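Local coordinates for DNA repair protein RAD2 (Saccharomyces cerevisiae, PDB 4Q0W) that cuts single-stranded DNA as a magnesium-dependent endonuclease, making the incision needed for excision repair of UV-damaged, adducted or cross-linked DNA, at residues 7-12 / 220-225; 60-65 / 159-164. One frame throughout, in Å; residues are numbered along the deposited sequence.

Both contacts join the N-domain to the I-domain within the catalytic core of Rad2, but at well separated places: their centres lie about 31 Å apart and their nearest atoms about 18 Å, so they do not touch. The mixed seven-stranded sheet relates them. Interaction 1 sits by the end where strands 14-17 and 213-218 pair, bringing helix 5-9 against helix 219-226; interaction 2 sits by the other end, where helix 52-66 meets the turn leading from helix 148-160 into edge strand 165-167. Along the chain the order is 7-12, 60-65, 159-164, 220-225, the second pairing falling wholly between the halves of the first. The two domains thus build one folded unit.

Interaction 1 (7-12 / 220-225); sequences DIAGPT and ESILKL
The carbonyl oxygen of Ala9 is gripped twice by Thr12, and the same Thr12 side chain packs against Ile222 and Leu225. Thr12 OG1 donates to Ala9 O at 2.7 Å, in the carbonyl plane with a C=O...donor angle of 149°, and Thr12 N adds a second bond to the same oxygen at 2.9 Å. With chi1 at 70°, OG1 stands between the backbone N and the carbonyl carbon, turned back to the end of helix 5-9, while CG2 lies anti to the carbonyl carbon. No hydrogen bond spans the two segments. Instead Thr12 OG1 comes within 4.0 Å of Ile222 CG1, the two side chains crossing at about a right angle, and Thr12 CG2 passes Leu225 CD1 at 4.1 Å, running in the opposite direction. Ile222 CD1 also reaches Ala9 CB at 4.3 Å. Ser221 keeps its hydroxyl for Asp218, and Leu228 covers both Ile8 and Ile222. The last turn of helix 5-9 and the 3-10 turn after it, near the start of the N-domain, are thereby laid on helix 219-226 of the I-domain. Because Thr12 spends its hydroxyl on its own turn, this buried polar group can lie beside aliphatic Ile222 while the methyl meets Leu225.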
# COMPACT_ATOMS: atom_id res chain seq x y z
N ASP A 7 6.96 -13.06 -4.29
CA ASP A 7 7.63 -11.77 -4.42
C ASP A 7 9.10 -11.90 -4.04
O ASP A 7 9.96 -11.24 -4.62
CB ASP A 7 6.98 -10.72 -3.53
CG ASP A 7 5.57 -10.37 -3.96
OD1 ASP A 7 5.24 -10.57 -5.15
OD2 ASP A 7 4.80 -9.88 -3.11
N ILE A 8 9.37 -12.75 -3.06
CA ILE A 8 10.74 -12.96 -2.61
C ILE A 8 11.50 -13.90 -3.56
O ILE A 8 12.66 -13.67 -3.86
CB ILE A 8 10.77 -13.50 -1.16
CG1 ILE A 8 10.24 -12.42 -0.20
CG2 ILE A 8 12.18 -13.90 -0.77
CD1 ILE A 8 9.84 -12.97 1.18
N ALA A 9 10.84 -14.95 -4.04
CA ALA A 9 11.52 -15.94 -4.89
C ALA A 9 11.57 -15.54 -6.37
O ALA A 9 12.43 -16.02 -7.12
CB ALA A 9 10.89 -17.32 -4.73
N GLY A 10 10.65 -14.66 -6.78
CA GLY A 10 10.51 -14.22 -8.16
C GLY A 10 11.79 -13.97 -8.93
O GLY A 10 12.00 -14.59 -9.98
N PRO A 11 12.67 -13.09 -8.42
CA PRO A 11 13.88 -12.76 -9.19
C PRO A 11 14.81 -13.94 -9.41
O PRO A 11 15.75 -13.79 -10.19
CB PRO A 11 14.58 -11.68 -8.34
CG PRO A 11 13.98 -11.78 -6.99
CD PRO A 11 12.57 -12.28 -7.19
N THR A 12 14.56 -15.09 -8.79
CA THR A 12 15.40 -16.25 -9.09
C THR A 12 14.78 -17.13 -10.18
O THR A 12 15.36 -18.15 -10.57
CB THR A 12 15.64 -17.12 -7.86
OG1 THR A 12 14.41 -17.78 -7.51
CG2 THR A 12 16.13 -16.25 -6.67
N GLU A 220 18.07 -24.76 -4.84
CA GLU A 220 19.51 -24.47 -4.87
C GLU A 220 19.77 -23.01 -5.27
O GLU A 220 20.63 -22.36 -4.69
CB GLU A 220 20.22 -25.44 -5.82
CG GLU A 220 21.68 -25.68 -5.48
CD GLU A 220 22.33 -26.68 -6.42
N SER A 221 19.02 -22.51 -6.24
CA SER A 221 19.14 -21.11 -6.65
C SER A 221 18.61 -20.18 -5.56
O SER A 221 19.15 -19.11 -5.33
CB SER A 221 18.38 -20.85 -7.95
OG SER A 221 18.86 -21.70 -8.97
N ILE A 222 17.53 -20.59 -4.91
CA ILE A 222 16.99 -19.77 -3.83
C ILE A 222 18.04 -19.66 -2.72
O ILE A 222 18.30 -18.58 -2.21
CB ILE A 222 15.67 -20.35 -3.30
CG1 ILE A 222 14.56 -20.15 -4.34
CG2 ILE A 222 15.28 -19.69 -1.96
CD1 ILE A 222 13.24 -20.81 -3.96
N LEU A 223 18.67 -20.79 -2.38
CA LEU A 223 19.76 -20.83 -1.40
C LEU A 223 20.94 -19.97 -1.85
O LEU A 223 21.34 -19.05 -1.15
CB LEU A 223 20.23 -22.27 -1.20
CG LEU A 223 20.76 -22.72 0.17
CD1 LEU A 223 21.86 -23.75 0.00
CD2 LEU A 223 21.23 -21.57 1.07
N LYS A 224 21.48 -20.28 -3.03
CA LYS A 224 22.65 -19.57 -3.54
C LYS A 224 22.42 -18.09 -3.75
O LYS A 224 23.28 -17.28 -3.43
CB LYS A 224 23.14 -20.18 -4.86
CG LYS A 224 23.89 -21.48 -4.69
CD LYS A 224 24.25 -22.08 -6.05
CE LYS A 224 24.85 -23.48 -5.90
NZ LYS A 224 25.04 -24.14 -7.22
N LEU A 225 21.26 -17.71 -4.29
CA LEU A 225 21.05 -16.31 -4.63
C LEU A 225 20.40 -15.48 -3.52
O LEU A 225 20.62 -14.27 -3.44
CB LEU A 225 20.24 -16.19 -5.92
CG LEU A 225 20.76 -17.03 -7.08
CD1 LEU A 225 19.88 -16.86 -8.32
CD2 LEU A 225 22.22 -16.71 -7.39

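Interaction 2 (60-65 / 159-164)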
# COMPACT_ATOMS: atom_id res chain seq x y z
N ARG A 60 -5.99 -28.91 -20.00
CA ARG A 60 -4.67 -28.92 -19.38
C ARG A 60 -3.93 -30.23 -19.66
O ARG A 60 -2.73 -30.23 -19.91
CB ARG A 60 -4.76 -28.64 -17.88
CG ARG A 60 -5.21 -27.22 -17.58
CD ARG A 60 -5.03 -26.86 -16.11
NE ARG A 60 -5.33 -25.46 -15.86
CZ ARG A 60 -5.25 -24.89 -14.66
NH1 ARG A 60 -4.86 -25.60 -13.61
NH2 ARG A 60 -5.55 -23.61 -14.51
N ILE A 61 -4.66 -31.35 -19.61
CA ILE A 61 -4.06 -32.65 -19.91
C ILE A 61 -3.50 -32.66 -21.33
O ILE A 61 -2.41 -33.17 -21.58
CB ILE A 61 -5.11 -33.78 -19.76
CG1 ILE A 61 -5.40 -34.04 -18.28
CG2 ILE A 61 -4.64 -35.07 -20.44
CD1 ILE A 61 -6.67 -34.90 -18.05
N CYS A 62 -4.26 -32.09 -22.26
CA CYS A 62 -3.84 -32.06 -23.65
C CYS A 62 -2.58 -31.22 -23.82
O CYS A 62 -1.70 -31.57 -24.60
CB CYS A 62 -4.98 -31.55 -24.54
SG CYS A 62 -6.34 -32.76 -24.71
N LYS A 63 -2.48 -30.11 -23.09
CA LYS A 63 -1.30 -29.25 -23.17
C LYS A 63 -0.06 -30.03 -22.72
O LYS A 63 0.95 -30.05 -23.42
CB LYS A 63 -1.48 -27.97 -22.35
CG LYS A 63 -0.30 -26.99 -22.45
CD LYS A 63 -0.63 -25.63 -21.84
CE LYS A 63 0.58 -24.69 -21.85
NZ LYS A 63 0.27 -23.36 -21.25
N LEU A 64 -0.17 -30.71 -21.58
CA LEU A 64 0.92 -31.55 -21.07
C LEU A 64 1.32 -32.62 -22.09
O LEU A 64 2.51 -32.82 -22.37
CB LEU A 64 0.52 -32.20 -19.74
CG LEU A 64 0.23 -31.26 -18.56
CD1 LEU A 64 -0.37 -32.00 -17.38
CD2 LEU A 64 1.49 -30.52 -18.13
N LEU A 65 0.32 -33.31 -22.65
CA LEU A 65 0.61 -34.39 -23.57
C LEU A 65 1.20 -33.86 -24.87
O LEU A 65 2.09 -34.49 -25.47
CB LEU A 65 -0.64 -35.24 -23.83
CG LEU A 65 -1.09 -36.14 -22.68
CD1 LEU A 65 -2.30 -37.01 -23.07
CD2 LEU A 65 0.06 -37.00 -22.15
N SER A 159 -7.76 -41.66 -16.14
CA SER A 159 -7.43 -43.06 -16.42
C SER A 159 -7.71 -43.45 -17.88
O SER A 159 -6.97 -44.26 -18.45
CB SER A 159 -8.12 -44.00 -15.43
OG SER A 159 -9.52 -44.03 -15.64
N ARG A 160 -8.73 -42.86 -18.49
CA ARG A 160 -8.97 -43.09 -19.92
C ARG A 160 -7.86 -42.47 -20.79
O ARG A 160 -7.67 -42.89 -21.94
CB ARG A 160 -10.35 -42.56 -20.33
CG ARG A 160 -11.50 -43.25 -19.57
CD ARG A 160 -12.88 -42.81 -20.06
NE ARG A 160 -13.95 -43.44 -19.28
CZ ARG A 160 -15.18 -43.69 -19.72
NH1 ARG A 160 -15.54 -43.38 -20.96
NH2 ARG A 160 -16.05 -44.27 -18.91
N PHE A 161 -7.14 -41.49 -20.24
CA PHE A 161 -5.95 -40.94 -20.89
C PHE A 161 -4.74 -41.81 -20.61
O PHE A 161 -3.67 -41.61 -21.18
CB PHE A 161 -5.65 -39.53 -20.37
CG PHE A 161 -6.19 -38.42 -21.23
CD1 PHE A 161 -5.62 -38.13 -22.47
CD2 PHE A 161 -7.26 -37.64 -20.79
CE1 PHE A 161 -6.12 -37.10 -23.25
CE2 PHE A 161 -7.76 -36.60 -21.56
CZ PHE A 161 -7.18 -36.32 -22.79
N GLY A 162 -4.89 -42.79 -19.71
CA GLY A 162 -3.77 -43.60 -19.29
C GLY A 162 -2.78 -42.85 -18.39
O GLY A 162 -1.61 -43.24 -18.29
N ILE A 163 -3.26 -41.80 -17.72
CA ILE A 163 -2.41 -40.99 -16.83
C ILE A 163 -2.56 -41.42 -15.38
O ILE A 163 -3.66 -41.40 -14.82
CB ILE A 163 -2.70 -39.49 -16.99
CG1 ILE A 163 -2.35 -39.03 -18.41
CG2 ILE A 163 -1.93 -38.65 -15.96
CD1 ILE A 163 -2.93 -37.67 -18.74
N PRO A 164 -1.44 -41.79 -14.74
CA PRO A 164 -1.49 -42.20 -13.34
C PRO A 164 -1.83 -41.02 -12.43
O PRO A 164 -1.44 -39.87 -12.69
CB PRO A 164 -0.05 -42.69 -13.07
CG PRO A 164 0.80 -41.98 -14.06
CD PRO A 164 -0.07 -41.76 -15.28
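Ile61 sets its CG2 methyl squarely on the Phe161 ring, 3.5 Å from the ring centroid and only 4° off the ring normal, a CH-pi contact over the face. That methyl is anti to the backbone N of Ile61, and it also meets Ile163 CD1 at 3.5 Å, so one branch touches Phe161 and Ile163, on either side of Gly162 in the sequence. The other branch, through Ile61 CD1, approaches Phe161 CD2 at 3.9 Å. Leu65 comes in obliquely, its CD1 lying 3.6 Å from Phe161 CD1. Cys62 SG makes a sulfur-aromatic contact, also oblique, 4.1 Å from Phe161 CZ. Leu339 and Leu358, from helices 336-347 and 351-361, add to the packing round this ring, and Phe73 of strand 70-75 touches both isoleucines. An alanine in place of Phe161 would probably open a gap beneath Ile61 CG2 and strip Cys62 and Leu65 of their aromatic partner. Between Phe161 and Ile163 the chain turns at Gly162, whose phi is 72°. Positive phi with two backbone bonds into the last turn, one of them Gly162 N to Ser159 O at 2.8 Å, makes this a Schellman motif, following the helix and leading into strand 165-167, with its apolar residues packed on helix 52-66 beside the Rossmann-like sheet.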